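Local atomic coordinates of mevalonate 3-kinase (Thermoplasma acidophilum, PDB entry 4RKS), a protein that catalyses the ATP-dependent phosphorylation of (R)-mevalonate to mevalonate 3-phosphate in the alternative mevalonate pathway of extreme acidophiles. Residues Ile33-Ile41 with Leu249-His258; Ser164-Thr172 with Thr181-Phe190. All coordinates share one frame; numbering follows the deposited sequence.

Contact 1 of 2, residues Ile33-Ile41 with Leu249-His258; sequences IGVVLLGGI and LAQEDTEEYH. With MEV ((R)-mevalonate), chain C.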
loop_
_atom_site.group_PDB
_atom_site.type_symbol
_atom_site.label_atom_id
_atom_site.label_comp_id
_atom_site.label_asym_id
_atom_site.label_seq_id
_atom_site.Cartn_x
_atom_site.Cartn_y
_atom_site.Cartn_z
ATOM N N ILE A 33 -1.778 -1.567 -3.282
ATOM C CA ILE A 33 -2.710 -2.695 -3.232
ATOM C C ILE A 33 -1.925 -3.960 -2.907
ATOM O O ILE A 33 -0.917 -4.254 -3.564
ATOM C CB ILE A 33 -3.449 -2.884 -4.580
ATOM C CG1 ILE A 33 -4.367 -1.695 -4.863
ATOM C CG2 ILE A 33 -4.247 -4.201 -4.588
ATOM C CD1 ILE A 33 -4.793 -1.569 -6.327
ATOM N N GLY A 34 -2.363 -4.703 -1.899
ATOM C CA GLY A 34 -1.744 -5.983 -1.589
ATOM C C GLY A 34 -1.945 -7.036 -2.680
ATOM O O GLY A 34 -3.008 -7.122 -3.283
ATOM N N VAL A 35 -0.916 -7.840 -2.930
ATOM C CA VAL A 35 -0.980 -8.949 -3.890
ATOM C C VAL A 35 -0.851 -10.303 -3.172
ATOM O O VAL A 35 -1.558 -11.272 -3.488
ATOM C CB VAL A 35 0.116 -8.794 -4.986
ATOM C CG1 VAL A 35 0.347 -10.101 -5.731
ATOM C CG2 VAL A 35 -0.263 -7.673 -5.959
ATOM N N VAL A 36 0.064 -10.371 -2.215
ATOM C CA VAL A 36 0.023 -11.411 -1.175
ATOM C C VAL A 36 -0.287 -10.644 0.095
ATOM O O VAL A 36 0.483 -9.763 0.505
ATOM C CB VAL A 36 1.344 -12.213 -1.059
ATOM C CG1 VAL A 36 1.297 -13.204 0.133
ATOM C CG2 VAL A 36 1.611 -12.977 -2.362
ATOM N N LEU A 37 -1.437 -10.947 0.683
ATOM C CA LEU A 37 -2.087 -10.038 1.608
ATOM C C LEU A 37 -1.562 -10.182 3.019
ATOM O O LEU A 37 -1.476 -11.294 3.536
ATOM C CB LEU A 37 -3.604 -10.272 1.577
ATOM C CG LEU A 37 -4.230 -10.005 0.208
ATOM C CD1 LEU A 37 -5.708 -10.405 0.182
ATOM C CD2 LEU A 37 -4.048 -8.543 -0.141
ATOM N N LEU A 38 -1.244 -9.051 3.652
ATOM C CA LEU A 38 -0.705 -9.078 5.008
ATOM C C LEU A 38 -1.777 -9.135 6.098
ATOM O O LEU A 38 -2.729 -8.360 6.096
ATOM C CB LEU A 38 0.181 -7.856 5.250
ATOM C CG LEU A 38 0.753 -7.790 6.665
ATOM C CD1 LEU A 38 1.760 -8.914 6.859
ATOM C CD2 LEU A 38 1.396 -6.429 6.895
ATOM N N GLY A 39 -1.600 -10.058 7.036
ATOM C CA GLY A 39 -2.395 -10.076 8.240
ATOM C C GLY A 39 -1.512 -10.422 9.413
ATOM O O GLY A 39 -0.958 -11.528 9.475
ATOM N N GLY A 40 -1.376 -9.483 10.346
ATOM C CA GLY A 40 -0.598 -9.726 11.548
ATOM C C GLY A 40 0.617 -8.830 11.648
ATOM O O GLY A 40 1.424 -8.737 10.721
ATOM N N ILE A 41 0.752 -8.183 12.800
ATOM C CA ILE A 41 1.849 -7.270 13.072
ATOM C C ILE A 41 2.546 -7.706 14.380
ATOM O O ILE A 41 1.881 -8.032 15.364
ATOM C CB ILE A 41 1.306 -5.803 13.133
ATOM C CG1 ILE A 41 1.837 -4.984 11.965
ATOM C CG2 ILE A 41 1.596 -5.128 14.450
ATOM C CD1 ILE A 41 1.443 -5.526 10.637
ATOM N N LEU A 249 -2.833 -15.605 -9.138
ATOM C CA LEU A 249 -2.423 -16.028 -7.802
ATOM C C LEU A 249 -2.911 -15.049 -6.724
ATOM O O LEU A 249 -3.324 -15.473 -5.645
ATOM C CB LEU A 249 -0.903 -16.185 -7.740
ATOM C CG LEU A 249 -0.231 -16.710 -6.467
ATOM C CD1 LEU A 249 1.102 -17.323 -6.799
ATOM C CD2 LEU A 249 0.007 -15.577 -5.477
ATOM N N ALA A 250 -2.855 -13.754 -7.018
ATOM C CA ALA A 250 -3.371 -12.736 -6.118
ATOM C C ALA A 250 -4.844 -12.989 -5.793
ATOM O O ALA A 250 -5.263 -12.798 -4.656
ATOM C CB ALA A 250 -3.197 -11.360 -6.715
ATOM N N GLN A 251 -5.621 -13.419 -6.786
ATOM C CA GLN A 251 -7.030 -13.738 -6.558
ATOM C C GLN A 251 -7.177 -14.968 -5.657
ATOM O O GLN A 251 -8.039 -14.995 -4.784
ATOM C CB GLN A 251 -7.778 -13.965 -7.884
ATOM C CG GLN A 251 -9.218 -14.442 -7.676
ATOM C CD GLN A 251 -10.043 -14.461 -8.956
ATOM O OE1 GLN A 251 -10.004 -13.524 -9.756
ATOM N NE2 GLN A 251 -10.809 -15.526 -9.141
ATOM N N GLU A 252 -6.336 -15.978 -5.860
ATOM C CA GLU A 252 -6.363 -17.162 -4.996
ATOM C C GLU A 252 -5.939 -16.810 -3.572
ATOM O O GLU A 252 -6.532 -17.288 -2.611
ATOM C CB GLU A 252 -5.466 -18.267 -5.546
ATOM C CG GLU A 252 -5.914 -18.783 -6.899
ATOM C CD GLU A 252 -5.130 -19.999 -7.353
ATOM O OE1 GLU A 252 -5.058 -20.982 -6.583
ATOM O OE2 GLU A 252 -4.587 -19.971 -8.482
ATOM N N ASP A 253 -4.917 -15.966 -3.449
ATOM C CA ASP A 253 -4.494 -15.463 -2.145
ATOM C C ASP A 253 -5.616 -14.685 -1.468
ATOM O O ASP A 253 -5.863 -14.853 -0.278
ATOM C CB ASP A 253 -3.257 -14.573 -2.273
ATOM C CG ASP A 253 -2.540 -14.378 -0.939
ATOM O OD1 ASP A 253 -1.798 -15.301 -0.540
ATOM O OD2 ASP A 253 -2.724 -13.316 -0.295
ATOM N N THR A 254 -6.289 -13.834 -2.240
ATOM C CA THR A 254 -7.420 -13.043 -1.752
ATOM C C THR A 254 -8.505 -13.951 -1.164
ATOM O O THR A 254 -9.045 -13.677 -0.093
ATOM C CB THR A 254 -8.030 -12.167 -2.883
ATOM O OG1 THR A 254 -7.154 -11.073 -3.176
ATOM C CG2 THR A 254 -9.380 -11.612 -2.487
ATOM N N GLU A 255 -8.815 -15.037 -1.857
ATOM C CA GLU A 255 -9.880 -15.934 -1.411
ATOM C C GLU A 255 -9.509 -16.700 -0.125
ATOM O O GLU A 255 -10.333 -16.845 0.779
ATOM C CB GLU A 255 -10.255 -16.888 -2.558
ATOM C CG GLU A 255 -10.857 -16.110 -3.752
ATOM C CD GLU A 255 -11.087 -16.938 -5.020
ATOM O OE1 GLU A 255 -10.382 -17.947 -5.241
ATOM O OE2 GLU A 255 -11.974 -16.555 -5.815
ATOM N N GLU A 256 -8.278 -17.186 -0.043
ATOM C CA GLU A 256 -7.775 -17.813 1.186
ATOM C C GLU A 256 -7.786 -16.845 2.377
ATOM O O GLU A 256 -8.238 -17.177 3.473
ATOM C CB GLU A 256 -6.357 -18.331 0.961
ATOM C CG GLU A 256 -5.652 -18.800 2.226
ATOM C CD GLU A 256 -4.228 -19.248 1.959
ATOM O OE1 GLU A 256 -3.899 -19.532 0.788
ATOM O OE2 GLU A 256 -3.436 -19.314 2.917
ATOM N N TYR A 257 -7.268 -15.644 2.148
ATOM C CA TYR A 257 -7.184 -14.613 3.175
ATOM C C TYR A 257 -8.554 -14.263 3.734
ATOM O O TYR A 257 -8.746 -14.199 4.950
ATOM C CB TYR A 257 -6.511 -13.385 2.572
ATOM C CG TYR A 257 -6.246 -12.197 3.461
ATOM C CD1 TYR A 257 -5.198 -12.202 4.385
ATOM C CD2 TYR A 257 -6.979 -11.036 3.309
ATOM C CE1 TYR A 257 -4.921 -11.092 5.152
ATOM C CE2 TYR A 257 -6.711 -9.919 4.070
ATOM C CZ TYR A 257 -5.686 -9.950 4.988
ATOM O OH TYR A 257 -5.439 -8.821 5.724
ATOM N N HIS A 258 -9.528 -14.058 2.859
ATOM C CA HIS A 258 -10.826 -13.630 3.361
ATOM C C HIS A 258 -11.673 -14.787 3.893
ATOM O O HIS A 258 -12.611 -14.569 4.660
ATOM C CB HIS A 258 -11.544 -12.827 2.286
ATOM C CG HIS A 258 -10.953 -11.464 2.106
ATOM N ND1 HIS A 258 -11.073 -10.479 3.061
ATOM C CD2 HIS A 258 -10.192 -10.938 1.117
ATOM C CE1 HIS A 258 -10.436 -9.396 2.657
ATOM N NE2 HIS A 258 -9.893 -9.645 1.479
HETATM C C8 MEV C . -1.951 -4.138 4.924
HETATM O O8 MEV C . -1.373 -3.609 6.102
HETATM C C2 MEV C . -3.288 -4.744 5.292
HETATM C C3 MEV C . -4.241 -5.071 4.155
HETATM O O7 MEV C . -4.400 -4.004 3.255
HETATM C C4 MEV C . -3.769 -6.289 3.379
HETATM C C5 MEV C . -2.738 -5.968 2.312
HETATM O O3 MEV C . -2.899 -5.004 1.504
HETATM O O4 MEV C . -1.693 -6.657 2.248
HETATM C C6 MEV C . -5.583 -5.365 4.788
#
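The phenol ring of Tyr257 receives Leu37 on one face: CB of Leu37 sits 3.6 Å from the ring centroid and almost on the ring normal, a CH-pi contact. The methyl CD1 of Leu37 reaches farther along the same side chain, lying 3.4 Å from CD2 of Tyr257 and touching CA and OG1 of Thr254. At the edge of the phenol, near its plane, come N of Gly39 and CD2 of His258; the imidazole of His258 in turn has CD2 of Tyr257 over its centre, and its NE2 is hydrogen-bonded to O of Val293. Tyr257 extends its ring away from its own backbone N, which brings OH to the substrate loop for a weak 2.8 Å bond to O of Leu38; the same OH stays 3.6 Å from the methyl C6 of mevalonate.

One turn back, Asp253 grips the loop more firmly. Its OD2 takes the N-H of Leu37 at 2.9 Å and 167°, on the syn side but 32° out of the carboxylate plane. OD1 is held by Arg223 and His230, so both oxygens of this buried carboxylate have partners. Nearly a turn earlier in the helix, CB of Ala250 packs on CG1 of Val35, beside the classic bulge that Val35 and Val36 form opposite Ala54.

The next amide along the loop is the one that meets the substrate: N of Leu38 donates to O4 of mevalonate at 2.8 Å and 175°. Arg163 also binds the substrate. Asp253 thus lies in the second shell, and its bond to N of Leu37 is likely to steady the loop beside the amide that binds O4; its negative charge would be partly offset by the Arg223 salt bridge.

Contact 2 of 2, residues Ser164-Thr172 with Thr181-Phe190; sequences SLFGGLTIT and TEKILDPEAF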
loop_
_atom_site.group_PDB
_atom_site.type_symbol
_atom_site.label_atom_id
_atom_site.label_comp_id
_atom_site.label_asym_id
_atom_site.label_seq_id
_atom_site.Cartn_x
_atom_site.Cartn_y
_atom_site.Cartn_z
ATOM N N SER A 164 5.174 1.361 -1.272
ATOM C CA SER A 164 5.102 2.662 -1.889
ATOM C C SER A 164 6.489 3.295 -2.020
ATOM O O SER A 164 6.717 4.087 -2.920
ATOM C CB SER A 164 4.161 3.565 -1.090
ATOM O OG SER A 164 4.116 4.859 -1.655
ATOM N N LEU A 165 7.417 2.941 -1.131
ATOM C CA LEU A 165 8.761 3.509 -1.205
ATOM C C LEU A 165 9.464 3.077 -2.498
ATOM O O LEU A 165 10.051 3.893 -3.197
ATOM C CB LEU A 165 9.593 3.105 0.025
ATOM C CG LEU A 165 10.997 3.713 0.113
ATOM C CD1 LEU A 165 10.945 5.228 0.116
ATOM C CD2 LEU A 165 11.756 3.194 1.341
ATOM N N PHE A 166 9.378 1.794 -2.834
ATOM C CA PHE A 166 10.150 1.268 -3.955
ATOM C C PHE A 166 9.366 1.224 -5.268
ATOM O O PHE A 166 9.938 1.362 -6.356
ATOM C CB PHE A 166 10.682 -0.113 -3.605
ATOM C CG PHE A 166 11.779 -0.075 -2.582
ATOM C CD1 PHE A 166 13.079 0.223 -2.958
ATOM C CD2 PHE A 166 11.505 -0.307 -1.253
ATOM C CE1 PHE A 166 14.099 0.276 -2.017
ATOM C CE2 PHE A 166 12.525 -0.260 -0.295
ATOM C CZ PHE A 166 13.818 0.032 -0.685
ATOM N N GLY A 167 8.063 1.061 -5.166
ATOM C CA GLY A 167 7.221 1.160 -6.345
ATOM C C GLY A 167 7.070 -0.143 -7.097
ATOM O O GLY A 167 7.653 -1.156 -6.729
ATOM N N GLY A 168 6.291 -0.121 -8.174
ATOM C CA GLY A 168 6.065 -1.331 -8.948
ATOM C C GLY A 168 5.527 -2.497 -8.136
ATOM O O GLY A 168 4.733 -2.324 -7.200
ATOM N N LEU A 169 5.940 -3.702 -8.511
ATOM C CA LEU A 169 5.592 -4.895 -7.756
ATOM C C LEU A 169 6.729 -5.201 -6.801
ATOM O O LEU A 169 7.876 -5.276 -7.221
ATOM C CB LEU A 169 5.354 -6.091 -8.674
ATOM C CG LEU A 169 5.178 -7.462 -8.031
ATOM C CD1 LEU A 169 3.918 -7.485 -7.177
ATOM C CD2 LEU A 169 5.141 -8.567 -9.117
ATOM N N THR A 170 6.400 -5.364 -5.523
ATOM C CA THR A 170 7.402 -5.669 -4.517
ATOM C C THR A 170 6.992 -6.888 -3.717
ATOM O O THR A 170 5.811 -7.273 -3.700
ATOM C CB THR A 170 7.615 -4.498 -3.539
ATOM O OG1 THR A 170 6.361 -4.161 -2.933
ATOM C CG2 THR A 170 8.218 -3.279 -4.261
ATOM N N ILE A 171 7.986 -7.503 -3.088
ATOM C CA ILE A 171 7.774 -8.503 -2.068
ATOM C C ILE A 171 8.440 -8.000 -0.799
ATOM O O ILE A 171 9.561 -7.502 -0.841
ATOM C CB ILE A 171 8.361 -9.879 -2.457
ATOM C CG1 ILE A 171 7.535 -10.538 -3.558
ATOM C CG2 ILE A 171 8.463 -10.795 -1.232
ATOM C CD1 ILE A 171 8.219 -11.725 -4.154
ATOM N N THR A 172 7.750 -8.101 0.329
ATOM C CA THR A 172 8.372 -7.759 1.592
ATOM C C THR A 172 8.495 -9.033 2.406
ATOM O O THR A 172 7.504 -9.513 2.964
ATOM C CB THR A 172 7.584 -6.700 2.349
ATOM O OG1 THR A 172 7.556 -5.507 1.564
ATOM C CG2 THR A 172 8.242 -6.393 3.711
ATOM N N THR A 181 12.134 -5.357 1.896
ATOM C CA THR A 181 11.325 -5.179 0.682
ATOM C C THR A 181 12.213 -5.184 -0.567
ATOM O O THR A 181 13.203 -4.465 -0.645
ATOM C CB THR A 181 10.508 -3.879 0.715
ATOM O OG1 THR A 181 9.546 -3.940 1.776
ATOM C CG2 THR A 181 9.776 -3.656 -0.624
ATOM N N GLU A 182 11.834 -6.002 -1.537
ATOM C CA GLU A 182 12.591 -6.174 -2.769
ATOM C C GLU A 182 11.724 -5.809 -3.984
ATOM O O GLU A 182 10.561 -6.213 -4.058
ATOM C CB GLU A 182 13.084 -7.635 -2.869
ATOM C CG GLU A 182 13.559 -8.069 -4.249
ATOM C CD GLU A 182 13.934 -9.558 -4.338
ATOM O OE1 GLU A 182 13.524 -10.372 -3.471
ATOM O OE2 GLU A 182 14.640 -9.910 -5.306
ATOM N N LYS A 183 12.294 -5.065 -4.932
ATOM C CA LYS A 183 11.606 -4.749 -6.182
ATOM C C LYS A 183 11.661 -5.941 -7.118
ATOM O O LYS A 183 12.743 -6.437 -7.419
ATOM C CB LYS A 183 12.238 -3.535 -6.859
ATOM C CG LYS A 183 12.016 -2.245 -6.111
ATOM C CD LYS A 183 13.228 -1.327 -6.209
ATOM C CE LYS A 183 13.380 -0.767 -7.607
ATOM N NZ LYS A 183 14.421 0.296 -7.653
ATOM N N ILE A 184 10.499 -6.374 -7.598
ATOM C CA ILE A 184 10.398 -7.605 -8.380
ATOM C C ILE A 184 10.130 -7.337 -9.860
ATOM O O ILE A 184 10.699 -7.999 -10.730
ATOM C CB ILE A 184 9.278 -8.518 -7.803
ATOM C CG1 ILE A 184 9.584 -8.878 -6.346
ATOM C CG2 ILE A 184 9.140 -9.763 -8.603
ATOM C CD1 ILE A 184 10.875 -9.664 -6.161
ATOM N N LEU A 185 9.264 -6.359 -10.139
ATOM C CA LEU A 185 9.001 -5.891 -11.499
ATOM C C LEU A 185 8.763 -4.375 -11.499
ATOM O O LEU A 185 8.182 -3.821 -10.549
ATOM C CB LEU A 185 7.785 -6.601 -12.114
ATOM C CG LEU A 185 7.868 -8.065 -12.567
ATOM C CD1 LEU A 185 6.461 -8.546 -12.981
ATOM C CD2 LEU A 185 8.868 -8.236 -13.722
ATOM N N ASP A 186 9.226 -3.718 -12.557
ATOM C CA ASP A 186 8.992 -2.288 -12.779
ATOM C C ASP A 186 7.531 -2.042 -13.177
ATOM O O ASP A 186 6.872 -2.939 -13.700
ATOM C CB ASP A 186 9.918 -1.750 -13.888
ATOM C CG ASP A 186 11.403 -1.856 -13.540
ATOM O OD1 ASP A 186 11.754 -1.790 -12.340
ATOM O OD2 ASP A 186 12.225 -1.975 -14.481
ATOM N N PRO A 187 7.032 -0.819 -12.960
ATOM C CA PRO A 187 5.709 -0.433 -13.475
ATOM C C PRO A 187 5.574 -0.676 -14.987
ATOM O O PRO A 187 4.486 -1.009 -15.448
ATOM C CB PRO A 187 5.611 1.071 -13.142
ATOM C CG PRO A 187 6.943 1.469 -12.535
ATOM C CD PRO A 187 7.644 0.228 -12.116
ATOM N N GLU A 188 6.669 -0.552 -15.733
ATOM C CA GLU A 188 6.661 -0.800 -17.183
ATOM C C GLU A 188 6.259 -2.232 -17.559
ATOM O O GLU A 188 5.725 -2.459 -18.642
ATOM C CB GLU A 188 8.035 -0.490 -17.782
ATOM C CG GLU A 188 8.375 0.997 -17.849
ATOM C CD GLU A 188 8.654 1.625 -16.486
ATOM O OE1 GLU A 188 8.982 0.893 -15.525
ATOM O OE2 GLU A 188 8.542 2.865 -16.379
ATOM N N ALA A 189 6.506 -3.197 -16.671
ATOM C CA ALA A 189 6.135 -4.574 -16.959
ATOM C C ALA A 189 4.610 -4.752 -17.014
ATOM O O ALA A 189 4.131 -5.757 -17.521
ATOM C CB ALA A 189 6.729 -5.507 -15.939
ATOM N N PHE A 190 3.867 -3.791 -16.464
ATOM C CA PHE A 190 2.399 -3.849 -16.451
ATOM C C PHE A 190 1.733 -2.896 -17.439
ATOM O O PHE A 190 0.539 -2.611 -17.312
ATOM C CB PHE A 190 1.848 -3.541 -15.055
ATOM C CG PHE A 190 2.320 -4.483 -13.995
ATOM C CD1 PHE A 190 3.541 -4.280 -13.362
ATOM C CD2 PHE A 190 1.539 -5.564 -13.621
ATOM C CE1 PHE A 190 3.976 -5.141 -12.374
ATOM C CE2 PHE A 190 1.965 -6.436 -12.641
ATOM C CZ PHE A 190 3.195 -6.228 -12.016
#
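Leu169 and Leu185 begin the hairpin pairing, and here the strands are knit closely through a classic bulge: Ile184 and Leu185 both face Leu169. O of Leu169 accepts N of Ile184 at 2.9 Å and, weakly, N of Leu185, while N of Leu169 donates back to O of Leu185. Past the bulge, Ile171 and Glu182 form a hydrogen-bonded antiparallel pair, N of Glu182 to O of Ile171 being the shorter bond at 2.8 Å. On the face carrying Leu169 and Ile171, CG1 of Ile171 meets CG1 of Ile184 at 3.8 Å, and the isobutyl groups of Leu169 and Leu185 run side by side, although Ile184 and Leu185 are themselves only partly buried. CB of Leu169 also touches CZ of Phe190, beyond the short 3-10 turn. Gly168, with positive phi, carries only hydrogens close to O of Leu185, where a CB would collide.

The loose side is where exposed Lys183 meets partly exposed Phe166. Phe166, at the end of helix 161-166, has CD2 3.8 Å from CG2 of Thr181, and its CB meets CG of Lys183 at 3.6 Å. Bends at chi2 and chi3 (144° and 71°) carry the lysine chain across Phe166, with CD near CD1 of the ring. An alanine here would remove the ring and is likely to leave CG2 of Thr181 and CD of Lys183 without their aromatic neighbour and His148 without its stacking partner. Deeper in, OE2 of Glu151 is hydrogen-bonded to OG1 of Thr181.

Strand 169-174 pairs on its other edge with strand 53-59. Helices 220-238 and 243-262 cover the leucine and isoleucine face, with Lys235 forming a salt bridge to Glu182, whereas Phe166 packs against helix 147-154 and stacks with His148.

Contact 2 is nested within the chain loop that contact 1 closes: Ile33-Ile41 comes first, then Ser164-Thr172 and Thr181-Phe190, and finally Leu249-His258. Their centres lie about 17 Å apart and their nearest atoms about 4 Å, without touching. Strand 53-59 connects them, pairing with strand 24-34 of contact 1 and with strand 169-174 of contact 2. Helix 243-262 is shared as well: its Ile243 and Ile246 cover the hairpin, while Leu249-His258 packs on the substrate loop. Contact 1 joins N-terminal and C-terminal family regions directly at bound mevalonate, whereas contact 2 builds the neighbouring hairpin that follows the substrate-binding Arg163 in the chain.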